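PDB 3LY1: putative histidinol-phosphate aminotransferase from Erwinia carotovora atroseptica, which binds pyridoxal 5'-phosphate and probably catalyses amino-group transfer, as a member of the histidinol-phosphate aminotransferase subfamily. Local coordinates for residues A[54-59]-A[254-259]; A[83-88]-A[93-98]; A[108-111]-A[115-118]; A[117-122]-A[126-131]; A[281-286]-A[343-348]. All blocks are in the same frame, centred on the assembly; numbering follows the deposited sequence.

Contact 1: A[54-59]-A[254-259]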
# COMPACT_ATOMS: atom_id res chain seq x y z
N LEU A 54 -6.38 -8.72 -10.98
CA LEU A 54 -5.92 -9.52 -12.13
C LEU A 54 -6.27 -8.82 -13.44
O LEU A 54 -5.43 -8.68 -14.32
CB LEU A 54 -6.46 -10.97 -12.06
CG LEU A 54 -5.92 -11.88 -10.94
CD1 LEU A 54 -6.60 -13.25 -10.97
CD2 LEU A 54 -4.42 -12.09 -11.05
N MSE A 55 -7.51 -8.33 -13.58
CA MSE A 55 -7.91 -7.65 -14.79
C MSE A 55 -7.11 -6.37 -15.07
O MSE A 55 -6.74 -6.09 -16.24
CB MSE A 55 -9.41 -7.31 -14.73
CG MSE A 55 -10.32 -8.52 -14.54
SE MSE A 55 -10.31 -9.80 -16.01
CE MSE A 55 -9.31 -11.27 -15.20
N LEU A 56 -6.87 -5.56 -14.05
CA LEU A 56 -6.06 -4.33 -14.19
C LEU A 56 -4.63 -4.66 -14.62
O LEU A 56 -4.08 -4.01 -15.49
CB LEU A 56 -6.05 -3.52 -12.88
CG LEU A 56 -5.30 -2.17 -12.88
CD1 LEU A 56 -5.80 -1.27 -14.02
CD2 LEU A 56 -5.44 -1.50 -11.52
N GLY A 57 -4.06 -5.70 -14.02
CA GLY A 57 -2.70 -6.18 -14.40
C GLY A 57 -2.64 -6.57 -15.88
O GLY A 57 -1.71 -6.18 -16.58
N ASN A 58 -3.66 -7.29 -16.34
CA ASN A 58 -3.74 -7.73 -17.73
C ASN A 58 -3.93 -6.56 -18.68
O ASN A 58 -3.32 -6.51 -19.73
CB ASN A 58 -4.89 -8.71 -17.92
CG ASN A 58 -4.69 -10.03 -17.21
OD1 ASN A 58 -3.60 -10.37 -16.81
ND2 ASN A 58 -5.78 -10.80 -17.10
N LYS A 59 -4.74 -5.58 -18.27
CA LYS A 59 -4.95 -4.40 -19.07
C LYS A 59 -3.67 -3.54 -19.20
O LYS A 59 -3.39 -3.02 -20.26
CB LYS A 59 -6.10 -3.61 -18.45
CG LYS A 59 -6.81 -2.66 -19.38
CD LYS A 59 -7.96 -1.92 -18.65
CE LYS A 59 -9.21 -1.66 -19.55
NZ LYS A 59 -8.90 -0.96 -20.81
N ALA A 254 -11.47 2.15 -15.27
CA ALA A 254 -12.30 3.09 -15.99
C ALA A 254 -11.48 4.22 -16.66
O ALA A 254 -11.76 4.60 -17.80
CB ALA A 254 -13.36 3.67 -15.07
N SER A 255 -10.47 4.75 -15.96
CA SER A 255 -9.69 5.90 -16.47
C SER A 255 -8.88 5.48 -17.71
O SER A 255 -8.79 6.24 -18.69
CB SER A 255 -8.79 6.49 -15.37
OG SER A 255 -8.31 7.77 -15.75
N MSE A 256 -8.39 4.25 -17.70
CA MSE A 256 -7.76 3.68 -18.90
C MSE A 256 -8.65 3.61 -20.14
O MSE A 256 -8.12 3.53 -21.26
CB MSE A 256 -7.17 2.30 -18.60
CG MSE A 256 -5.98 2.34 -17.69
SE MSE A 256 -5.30 0.57 -17.52
CE MSE A 256 -4.43 0.46 -19.29
N ASN A 257 -9.98 3.62 -19.98
CA ASN A 257 -10.92 3.68 -21.11
C ASN A 257 -11.41 5.10 -21.47
O ASN A 257 -11.90 5.32 -22.57
CB ASN A 257 -12.17 2.81 -20.87
CG ASN A 257 -11.87 1.32 -20.80
OD1 ASN A 257 -11.01 0.79 -21.52
ND2 ASN A 257 -12.58 0.62 -19.91
N ASP A 258 -11.26 6.06 -20.56
CA ASP A 258 -11.72 7.44 -20.75
C ASP A 258 -10.61 8.29 -21.36
O ASP A 258 -9.95 9.10 -20.69
CB ASP A 258 -12.19 8.05 -19.42
CG ASP A 258 -13.04 9.32 -19.61
OD1 ASP A 258 -13.06 9.90 -20.74
OD2 ASP A 258 -13.68 9.71 -18.62
N SER A 259 -10.40 8.09 -22.66
CA SER A 259 -9.34 8.77 -23.38
C SER A 259 -9.63 10.27 -23.54
O SER A 259 -8.70 11.08 -23.63
CB SER A 259 -9.13 8.08 -24.74
OG SER A 259 -10.29 8.20 -25.54

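Contact 2: A[83-88]-A[93-98]. With EDO (1,2-ethanediol), chain I.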
# COMPACT_ATOMS: atom_id res chain seq x y z
N ALA A 83 10.32 -0.82 -3.53
CA ALA A 83 10.50 -2.21 -3.88
C ALA A 83 11.67 -2.42 -4.85
O ALA A 83 12.44 -3.38 -4.69
CB ALA A 83 9.22 -2.79 -4.47
N ALA A 84 11.80 -1.51 -5.82
CA ALA A 84 12.89 -1.55 -6.78
C ALA A 84 14.20 -1.44 -6.06
O ALA A 84 15.11 -2.23 -6.31
CB ALA A 84 12.74 -0.47 -7.85
N ILE A 85 14.32 -0.48 -5.14
CA ILE A 85 15.58 -0.29 -4.38
C ILE A 85 15.86 -1.49 -3.46
O ILE A 85 16.98 -2.02 -3.42
CB ILE A 85 15.56 1.03 -3.55
CG1 ILE A 85 15.41 2.27 -4.45
CG2 ILE A 85 16.82 1.13 -2.62
CD1 ILE A 85 16.57 2.55 -5.33
N GLU A 86 14.83 -1.96 -2.75
CA GLU A 86 15.05 -3.11 -1.84
C GLU A 86 15.49 -4.36 -2.61
O GLU A 86 16.34 -5.14 -2.15
CB GLU A 86 13.79 -3.37 -0.98
CG GLU A 86 13.60 -2.33 0.15
CD GLU A 86 12.46 -2.70 1.11
OE1 GLU A 86 12.12 -3.90 1.20
OE2 GLU A 86 11.91 -1.81 1.78
N ALA A 87 14.92 -4.55 -3.79
CA ALA A 87 15.19 -5.73 -4.59
C ALA A 87 16.64 -5.78 -5.07
O ALA A 87 17.19 -6.87 -5.18
CB ALA A 87 14.22 -5.81 -5.80
N TYR A 88 17.24 -4.62 -5.32
CA TYR A 88 18.56 -4.52 -5.93
C TYR A 88 19.63 -3.95 -4.99
O TYR A 88 20.78 -3.78 -5.39
CB TYR A 88 18.46 -3.76 -7.25
CG TYR A 88 17.79 -4.64 -8.27
CD1 TYR A 88 18.52 -5.61 -8.94
CD2 TYR A 88 16.42 -4.62 -8.45
CE1 TYR A 88 17.91 -6.49 -9.82
CE2 TYR A 88 15.80 -5.47 -9.32
CZ TYR A 88 16.57 -6.42 -10.01
OH TYR A 88 15.96 -7.30 -10.88
N ALA A 93 26.44 -2.07 -3.06
CA ALA A 93 25.82 -1.25 -4.11
C ALA A 93 25.86 0.28 -3.89
O ALA A 93 25.90 0.79 -2.75
CB ALA A 93 24.39 -1.69 -4.30
N GLN A 94 25.89 1.01 -4.99
CA GLN A 94 25.77 2.47 -4.96
C GLN A 94 24.50 2.85 -5.71
O GLN A 94 24.11 2.15 -6.64
CB GLN A 94 26.97 3.17 -5.60
CG GLN A 94 27.06 3.04 -7.11
CD GLN A 94 28.08 3.97 -7.80
OE1 GLN A 94 28.40 3.74 -8.96
NE2 GLN A 94 28.60 4.95 -7.10
N LEU A 95 23.88 3.94 -5.30
CA LEU A 95 22.81 4.55 -6.08
C LEU A 95 23.45 5.75 -6.80
O LEU A 95 24.10 6.57 -6.14
CB LEU A 95 21.68 5.05 -5.17
CG LEU A 95 20.62 5.93 -5.82
CD1 LEU A 95 19.74 5.05 -6.64
CD2 LEU A 95 19.80 6.72 -4.77
N VAL A 96 23.26 5.84 -8.10
CA VAL A 96 23.77 6.95 -8.93
C VAL A 96 22.58 7.80 -9.34
O VAL A 96 21.62 7.30 -9.96
CB VAL A 96 24.55 6.47 -10.16
CG1 VAL A 96 24.99 7.66 -11.03
CG2 VAL A 96 25.80 5.66 -9.73
N ILE A 97 22.62 9.08 -8.94
CA ILE A 97 21.51 10.03 -9.20
C ILE A 97 22.10 11.41 -9.55
O ILE A 97 23.24 11.76 -9.09
CB ILE A 97 20.56 10.21 -7.98
CG1 ILE A 97 21.32 10.20 -6.63
CG2 ILE A 97 19.41 9.12 -7.97
CD1 ILE A 97 20.50 10.79 -5.42
N PRO A 98 21.33 12.20 -10.28
CA PRO A 98 21.54 13.65 -10.39
C PRO A 98 21.37 14.27 -9.02
O PRO A 98 20.59 13.75 -8.21
CB PRO A 98 20.42 14.12 -11.34
CG PRO A 98 19.92 12.88 -12.00
CD PRO A 98 20.09 11.80 -10.98
C1 EDO I . 21.93 -3.61 -8.86
O1 EDO I . 21.96 -4.69 -7.90
C2 EDO I . 22.69 -3.94 -10.14
O2 EDO I . 22.30 -5.21 -10.69

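Contact 3: A[108-111]-A[115-118]. With EDO (1,2-ethanediol), chain J.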
# COMPACT_ATOMS: atom_id res chain seq x y z
N PHE A 108 15.46 5.57 0.30
CA PHE A 108 15.46 4.11 0.43
C PHE A 108 16.86 3.55 0.25
O PHE A 108 17.22 2.52 0.86
CB PHE A 108 14.43 3.47 -0.53
CG PHE A 108 13.00 3.86 -0.24
CD1 PHE A 108 12.40 3.53 0.97
CD2 PHE A 108 12.27 4.57 -1.15
CE1 PHE A 108 11.10 3.94 1.25
CE2 PHE A 108 10.97 4.95 -0.87
CZ PHE A 108 10.41 4.63 0.33
N ALA A 109 17.70 4.24 -0.53
CA ALA A 109 19.09 3.80 -0.67
C ALA A 109 19.88 3.90 0.63
O ALA A 109 20.66 2.99 1.00
CB ALA A 109 19.80 4.56 -1.85
N LYS A 110 19.66 4.99 1.34
CA LYS A 110 20.24 5.19 2.66
C LYS A 110 19.77 4.17 3.71
O LYS A 110 20.57 3.68 4.47
CB LYS A 110 19.96 6.59 3.14
CG LYS A 110 20.79 7.64 2.41
CD LYS A 110 20.95 8.93 3.26
CE LYS A 110 19.85 9.91 3.03
NZ LYS A 110 19.80 11.02 4.09
N ILE A 111 18.48 3.86 3.72
CA ILE A 111 17.93 2.79 4.57
C ILE A 111 18.65 1.46 4.30
O ILE A 111 19.03 0.75 5.23
CB ILE A 111 16.38 2.71 4.41
CG1 ILE A 111 15.72 3.92 5.09
CG2 ILE A 111 15.82 1.40 4.94
CD1 ILE A 111 14.37 4.31 4.52
N LYS A 115 26.04 3.34 -0.58
CA LYS A 115 26.67 4.56 -1.05
C LYS A 115 25.72 5.31 -1.97
O LYS A 115 25.10 4.70 -2.83
CB LYS A 115 27.94 4.21 -1.82
CG LYS A 115 28.68 5.40 -2.37
CD LYS A 115 29.99 4.98 -3.03
CE LYS A 115 30.79 6.22 -3.44
NZ LYS A 115 32.18 5.84 -3.78
N VAL A 116 25.61 6.62 -1.80
CA VAL A 116 24.77 7.45 -2.68
C VAL A 116 25.70 8.40 -3.41
O VAL A 116 26.40 9.19 -2.77
CB VAL A 116 23.72 8.23 -1.90
CG1 VAL A 116 22.98 9.17 -2.82
CG2 VAL A 116 22.73 7.26 -1.24
N THR A 117 25.74 8.29 -4.73
CA THR A 117 26.67 9.04 -5.56
C THR A 117 25.87 10.05 -6.37
O THR A 117 25.16 9.68 -7.32
CB THR A 117 27.48 8.07 -6.47
OG1 THR A 117 28.24 7.17 -5.66
CG2 THR A 117 28.44 8.85 -7.40
N LYS A 118 25.95 11.32 -5.97
CA LYS A 118 25.21 12.39 -6.62
C LYS A 118 26.13 13.11 -7.61
O LYS A 118 27.28 13.41 -7.28
CB LYS A 118 24.69 13.40 -5.59
CG LYS A 118 23.56 12.89 -4.74
CD LYS A 118 23.14 13.95 -3.69
CE LYS A 118 22.24 13.32 -2.67
NZ LYS A 118 21.62 14.33 -1.79
C1 EDO J . 15.05 11.39 4.39
O1 EDO J . 14.56 11.85 5.66
C2 EDO J . 15.85 10.09 4.55
O2 EDO J . 17.21 10.30 4.95

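Contact 4: A[117-122]-A[126-131]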
# COMPACT_ATOMS: atom_id res chain seq x y z
N THR A 117 25.74 8.29 -4.73
CA THR A 117 26.67 9.04 -5.56
C THR A 117 25.87 10.05 -6.37
O THR A 117 25.16 9.68 -7.32
CB THR A 117 27.48 8.07 -6.47
OG1 THR A 117 28.24 7.17 -5.66
CG2 THR A 117 28.44 8.85 -7.40
N LYS A 118 25.95 11.32 -5.97
CA LYS A 118 25.21 12.39 -6.62
C LYS A 118 26.13 13.11 -7.61
O LYS A 118 27.28 13.41 -7.28
CB LYS A 118 24.69 13.40 -5.59
CG LYS A 118 23.56 12.89 -4.74
CD LYS A 118 23.14 13.95 -3.69
CE LYS A 118 22.24 13.32 -2.67
NZ LYS A 118 21.62 14.33 -1.79
N VAL A 119 25.61 13.33 -8.81
CA VAL A 119 26.33 13.99 -9.88
C VAL A 119 25.75 15.39 -10.09
O VAL A 119 24.55 15.57 -10.33
CB VAL A 119 26.24 13.17 -11.20
CG1 VAL A 119 26.94 13.91 -12.35
CG2 VAL A 119 26.80 11.76 -10.97
N LYS A 120 26.64 16.37 -9.98
CA LYS A 120 26.25 17.78 -10.09
C LYS A 120 25.47 18.02 -11.38
O LYS A 120 25.76 17.41 -12.40
CB LYS A 120 27.50 18.66 -10.00
CG LYS A 120 27.24 20.16 -9.90
CD LYS A 120 28.56 20.97 -9.92
CE LYS A 120 28.29 22.48 -9.73
NZ LYS A 120 29.30 23.08 -8.79
N MSE A 121 24.45 18.86 -11.33
CA MSE A 121 23.72 19.22 -12.53
C MSE A 121 24.61 20.07 -13.47
O MSE A 121 25.57 20.72 -13.02
CB MSE A 121 22.47 20.05 -12.21
CG MSE A 121 21.52 19.41 -11.18
SE MSE A 121 21.04 17.56 -11.47
CE MSE A 121 19.46 17.84 -12.54
N LEU A 122 24.31 20.02 -14.77
CA LEU A 122 24.98 20.90 -15.73
C LEU A 122 24.54 22.32 -15.47
O LEU A 122 23.56 22.54 -14.74
CB LEU A 122 24.70 20.49 -17.19
CG LEU A 122 25.32 19.13 -17.56
CD1 LEU A 122 25.02 18.78 -18.99
CD2 LEU A 122 26.84 19.07 -17.30
N ALA A 126 20.21 20.68 -16.30
CA ALA A 126 19.97 19.40 -16.96
C ALA A 126 20.85 18.33 -16.31
O ALA A 126 21.85 18.64 -15.67
CB ALA A 126 20.26 19.49 -18.47
N PHE A 127 20.46 17.08 -16.51
CA PHE A 127 21.22 15.96 -16.05
C PHE A 127 22.58 15.98 -16.75
O PHE A 127 22.65 16.28 -17.92
CB PHE A 127 20.53 14.66 -16.44
CG PHE A 127 19.31 14.31 -15.65
CD1 PHE A 127 18.76 15.16 -14.71
CD2 PHE A 127 18.66 13.11 -15.91
CE1 PHE A 127 17.62 14.77 -14.01
CE2 PHE A 127 17.51 12.75 -15.22
CZ PHE A 127 16.99 13.57 -14.29
N ASP A 128 23.64 15.68 -16.01
CA ASP A 128 24.94 15.43 -16.62
C ASP A 128 25.01 13.92 -16.92
O ASP A 128 25.56 13.14 -16.12
CB ASP A 128 26.05 15.90 -15.69
CG ASP A 128 27.45 15.63 -16.24
OD1 ASP A 128 27.59 15.17 -17.37
OD2 ASP A 128 28.43 15.86 -15.50
N ILE A 129 24.45 13.51 -18.07
CA ILE A 129 24.45 12.09 -18.42
C ILE A 129 25.86 11.50 -18.50
O ILE A 129 26.10 10.38 -18.00
CB ILE A 129 23.66 11.80 -19.71
CG1 ILE A 129 22.18 12.10 -19.44
CG2 ILE A 129 23.78 10.29 -20.04
CD1 ILE A 129 21.54 11.10 -18.47
N GLU A 130 26.80 12.24 -19.08
CA GLU A 130 28.20 11.76 -19.11
C GLU A 130 28.77 11.56 -17.70
O GLU A 130 29.46 10.57 -17.44
CB GLU A 130 29.10 12.64 -19.95
CG GLU A 130 28.79 12.65 -21.46
CD GLU A 130 28.83 11.25 -22.12
OE1 GLU A 130 29.65 10.39 -21.72
OE2 GLU A 130 28.04 11.01 -23.06
N GLY A 131 28.43 12.45 -16.78
CA GLY A 131 28.85 12.29 -15.37
C GLY A 131 28.24 11.07 -14.68
O GLY A 131 28.89 10.38 -13.93
O HOH W 1 23.35 15.43 -12.93
O HOH W 2 28.18 17.28 -13.35

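Contact 5: A[281-286]-A[343-348]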
# COMPACT_ATOMS: atom_id res chain seq x y z
N GLU A 281 7.81 35.76 -17.60
CA GLU A 281 8.33 36.62 -18.66
C GLU A 281 8.13 38.12 -18.41
O GLU A 281 9.04 38.90 -18.61
CB GLU A 281 7.74 36.20 -20.01
CG GLU A 281 8.44 34.96 -20.49
CD GLU A 281 7.80 34.34 -21.67
OE1 GLU A 281 6.89 34.98 -22.26
OE2 GLU A 281 8.20 33.20 -22.01
N ASP A 282 6.95 38.51 -17.94
CA ASP A 282 6.70 39.91 -17.60
C ASP A 282 7.62 40.36 -16.45
O ASP A 282 8.09 41.47 -16.42
CB ASP A 282 5.25 40.10 -17.18
CG ASP A 282 4.25 39.95 -18.35
OD1 ASP A 282 4.66 39.94 -19.55
OD2 ASP A 282 3.05 39.84 -18.06
N LEU A 283 7.83 39.47 -15.49
CA LEU A 283 8.64 39.76 -14.30
C LEU A 283 10.14 39.57 -14.53
O LEU A 283 10.98 39.89 -13.65
CB LEU A 283 8.17 38.86 -13.15
CG LEU A 283 6.76 39.13 -12.65
CD1 LEU A 283 6.36 38.01 -11.68
CD2 LEU A 283 6.74 40.52 -12.00
N LYS A 284 10.47 39.04 -15.70
CA LYS A 284 11.84 38.67 -16.07
C LYS A 284 12.48 37.72 -15.06
O LYS A 284 13.64 37.90 -14.67
CB LYS A 284 12.71 39.93 -16.27
CG LYS A 284 12.21 40.82 -17.37
CD LYS A 284 13.13 42.02 -17.59
CE LYS A 284 12.59 42.98 -18.69
NZ LYS A 284 13.40 44.27 -18.81
N LEU A 285 11.71 36.72 -14.63
CA LEU A 285 12.25 35.68 -13.76
C LEU A 285 12.56 34.45 -14.63
O LEU A 285 11.68 33.95 -15.31
CB LEU A 285 11.28 35.36 -12.60
CG LEU A 285 11.14 36.44 -11.52
CD1 LEU A 285 9.84 36.20 -10.67
CD2 LEU A 285 12.41 36.54 -10.62
N PRO A 286 13.83 33.98 -14.64
CA PRO A 286 14.11 32.80 -15.46
C PRO A 286 13.32 31.56 -14.97
O PRO A 286 13.05 31.41 -13.76
CB PRO A 286 15.63 32.59 -15.26
CG PRO A 286 16.17 33.96 -14.89
CD PRO A 286 15.06 34.62 -14.12
N ASP A 343 -1.66 37.07 -11.36
CA ASP A 343 -1.90 38.44 -11.00
C ASP A 343 -1.43 38.79 -9.58
O ASP A 343 -1.00 39.91 -9.36
CB ASP A 343 -3.33 38.81 -11.24
CG ASP A 343 -3.68 38.81 -12.71
OD1 ASP A 343 -2.78 39.17 -13.51
OD2 ASP A 343 -4.82 38.45 -13.03
N THR A 344 -1.50 37.85 -8.63
CA THR A 344 -0.95 38.06 -7.29
C THR A 344 0.58 38.28 -7.36
O THR A 344 1.15 39.15 -6.69
CB THR A 344 -1.31 36.88 -6.34
OG1 THR A 344 -2.74 36.78 -6.23
CG2 THR A 344 -0.75 37.09 -4.95
N MSE A 345 1.25 37.49 -8.20
CA MSE A 345 2.66 37.68 -8.45
C MSE A 345 2.97 39.11 -8.98
O MSE A 345 3.87 39.79 -8.46
CB MSE A 345 3.14 36.62 -9.44
CG MSE A 345 3.07 35.22 -8.90
SE MSE A 345 3.41 33.89 -10.28
CE MSE A 345 5.22 34.36 -10.78
N ARG A 346 2.18 39.59 -9.95
CA ARG A 346 2.36 40.95 -10.46
C ARG A 346 2.21 41.98 -9.37
O ARG A 346 2.96 42.95 -9.32
CB ARG A 346 1.41 41.25 -11.63
CG ARG A 346 1.76 40.49 -12.88
CD ARG A 346 0.66 40.66 -13.97
NE ARG A 346 1.02 39.93 -15.18
CZ ARG A 346 0.54 38.75 -15.55
NH1 ARG A 346 -0.41 38.14 -14.84
NH2 ARG A 346 0.98 38.18 -16.67
N GLU A 347 1.26 41.74 -8.46
CA GLU A 347 1.03 42.65 -7.35
C GLU A 347 2.16 42.59 -6.32
O GLU A 347 2.54 43.63 -5.74
CB GLU A 347 -0.30 42.35 -6.65
CG GLU A 347 -1.53 42.71 -7.47
CD GLU A 347 -1.64 44.20 -7.72
OE1 GLU A 347 -1.84 44.97 -6.75
OE2 GLU A 347 -1.50 44.60 -8.90
N PHE A 348 2.67 41.38 -6.07
CA PHE A 348 3.83 41.19 -5.21
C PHE A 348 5.01 42.00 -5.74
O PHE A 348 5.75 42.63 -4.94
CB PHE A 348 4.27 39.72 -5.14
CG PHE A 348 3.61 38.89 -4.06
CD1 PHE A 348 2.30 39.08 -3.69
CD2 PHE A 348 4.32 37.86 -3.46
CE1 PHE A 348 1.70 38.27 -2.72
CE2 PHE A 348 3.73 37.04 -2.49
CZ PHE A 348 2.42 37.25 -2.12
O HOH W 3 2.58 42.43 -16.02

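Contact 1: A[54-59]-A[254-259]
Lys59 and Met256 bring the two backbones nearest, with 8.6 Å between their CA atoms, where helix 50-63 passes the end of helix 246-255 and the turn that follows it. This is helix-to-helix packing in the fold of a pyridoxal-phosphate-dependent aminotransferase, and it joins parts of the chain nearly 200 residues apart. Met256, a selenomethionine, reaches over with its chain bent only at the last torsion, and across the contact it meets Leu56 and Lys59. Met256 SE lies 4.0 Å from Leu56 CD1 and 3.8 Å from Lys59 CD. Lys59 and Met256 run antiparallel alongside one another, so the methyl ends up beside the helix backbone, Met256 CE lying 3.8 Å from Lys59 O. Leu60 and His63 of the same helix also touch Met256, while Leu56 packs on Ala252 and Leu253. Beyond the turn, Asp258 caps the next helix and is hydrogen-bonded through OD2 to Ser31. On the more exposed flank, Lys59 starts with CG anti to its own N (chi1 -158°), then kinks near its end toward Asn257. There Lys59 NZ donates to Asn257 OD1 at 2.8 Å, coming in 36° above the carbonyl plane with a C=O...N angle of 129°.

Contact 2: A[83-88]-A[93-98]
Two bent branches bring Ile85 and Leu95 together: the isoleucine turns its CD1 at chi2 (-68°) toward the strand, and the leucine, with CG anti to N (chi1 170°), lifts its CD1 toward the helix. The motif is alpha-on-beta packing, helix 76-88 lying over strand 94-98 of the central mixed sheet in the aminotransferase fold. Both branches start from backbones well separated, the CA atoms of Ile85 and Leu95 being 8.9 Å apart, and the methyl ends close about half of that distance: Ile85 CD1 sits 4.2 Å from Leu95 CD1. No hydrogen bond crosses here, and the Ile85-Leu95 meeting is apolar packing. Ile144, on the neighbouring strand 143-148, touches Ile85, Tyr88 and Leu95 alike and so continues the same apolar layer. The next residue of the helix, Glu86, packs on Tyr238 of the second subunit, which puts this helix at the subunit interface. At its last turn the helix approaches the residue just before the strand, Ala93 CB lying 4.3 Å from Tyr88 O. The Tyr88 side chain leads away from the strand to Val231 and Leu234 of helix 229-235, and Ala84 O lies at the CD2 edge of its ring. At the CD1 edge is O1 of a 1,2-ethanediol, probably from the crystallisation liquor, and this O1 donates to Tyr88 O at 2.9 Å.

Contact 3: A[108-111]-A[115-118]
Val116 is the residue of segment 115-118 that meets the helix, touching both Ala109 and Lys110 in a beta-alpha-beta crossover where only three residues separate helix 104-111 from its strand. The strand opens with Lys115, whose side chain sets off away from the helix while its backbone pairs with Leu95. Next comes Val116, directed at the helix. The CA atoms of Val116 and Ala109 are 7.0 Å apart, the nearest backbone approach. With CG1 anti to N (chi1 174°), it is CG2 that does the touching. Val116 CG2 is 4.0 Å from Ala109 CB and 4.2 Å from Lys110 CG, resting on the small alanine and the foot of the lysine; the Lys110 chain crosses it at a slant. Farther out, the lysine bends at chi3, and Lys110 NZ donates to O2 of a 1,2-ethanediol at 2.8 Å, probably a molecule of the crystallisation liquor. Thr117 faces the far side of the sheet. Lys118 comes back to the helix side, where its NZ forms a salt bridge with Glu106, one turn before Lys110 in helix 104-111; Lys110 NZ is 7.0 Å from Lys118 NZ. Strand 115-119 is one of the two outermost strands of the sheet within this chain, beside strand 94-98. Behind the contact, Phe108 packs on Arg82 and Ile85 of helix 76-88, and on Val239 of the second subunit.

Contact 4: A[117-122]-A[126-131]
The Phe127 ring meets Met121 at its edge: the selenomethionine methyl lies near the ring plane, with Met121 CE 3.5 Å from Phe127 CD1. Met121 and Phe127 extend alongside each other, Met121 folding at chi2 and chi3 to bring its end back to the ring. The other flat group, the Asp128 carboxylate, is approached from above. Gly131 N comes 68° out of its plane to bond Asp128 OD1 at 2.9 Å, the capping bond of Asp128, the N-cap residue of helix 129-137. Leu122 crosses this aspartate at about a right angle, Leu122 CD2 lying 3.6 Å from Asp128 CB. Its backbone also holds the turn shut, Leu122 N donating to Ala126 O at 3.0 Å and 161°. Two waters bridge the gap between the segments. One donates to Val119 O and accepts from Asp128 N; the other donates to Lys120 O and Asp128 OD2, each at 2.6 Å. Gly131, without a side chain, lets Val119 come close, with CG1 of Val119 3.9 Å from Gly131 CA. The edge strand 115-119 passes through the 120-128 loop into helix 129-137, with Val119 leaning on Leu132, and Met121 and Phe127 together against Pro98 of strand 94-98.

Contact 5: A[281-286]-A[343-348]
Leu283 meets Met345 in the buried half of this contact, while Asp282 and Arg346 meet at its wetter edge. On the packed side, the leucine branch crosses the selenomethionine obliquely, Leu283 CD1 lying 3.9 Å from Met345 CE and 4.2 Å from Met345 CB. Met345 goes deeper still, touching Leu276 and Leu280 of helix 259-283, Tyr306 and Met310 of helix 303-312, and the C-terminal Ile354. The other part of the contact is polar. Arg346 runs extended from CG to NE, past Ala279, which carries the guanidinium to Asp282. Arg346 NH2 bonds Asp282 OD2 at 3.0 Å, nearly straight (169°) and in the guanidinium plane; on the carboxylate it lands on the anti side, 30° out of the carboxylate plane, and the two planes are turned 56° apart. A water at the same guanidinium edge accepts from Arg346 NE at 3.1 Å and gives a weak bond to Asp282 OD2. The other terminal nitrogen turns back into its own helix: Arg346 NH1 forms a salt bridge with Asp343 OD1 at 2.9 Å, tilted from the guanidinium plane. Two carboxylates thus share the one guanidinium, which should limit its rotation. Just past Leu283, Lys284 takes positive phi in a Schellman motif that ends helix 259-283, and Leu283 O accepts from Arg349. The contact therefore lies where the long helix 259-283 stops beside helix 335-350, with helix 303-312 packed against Met345 and the chain leaving through Pro286 toward strand 294-298.

In the fold
Contacts 2, 3 and 4 form one cluster on the sheet. The centres of contacts 2 and 3 are about 7 Å apart, joined by strand pairing (Leu95 O to Thr117 N, 2.8 Å), while contacts 3 and 4 share Thr117 and Lys118. Contact 4 touches contact 2 where Met121 SE lies 3.5 Å from Pro98 CB. All three are nested in the loop closed by contact 1, whose centre is about 37 Å from that of contact 4. Contact 5 stands apart, about 42 Å from contact 1 between centres and away from the cofactor site. From side chain to bound pyridoxal phosphate, Phe127 lies about 9 Å away, Ile85 about 11 Å and Leu56 about 13 Å.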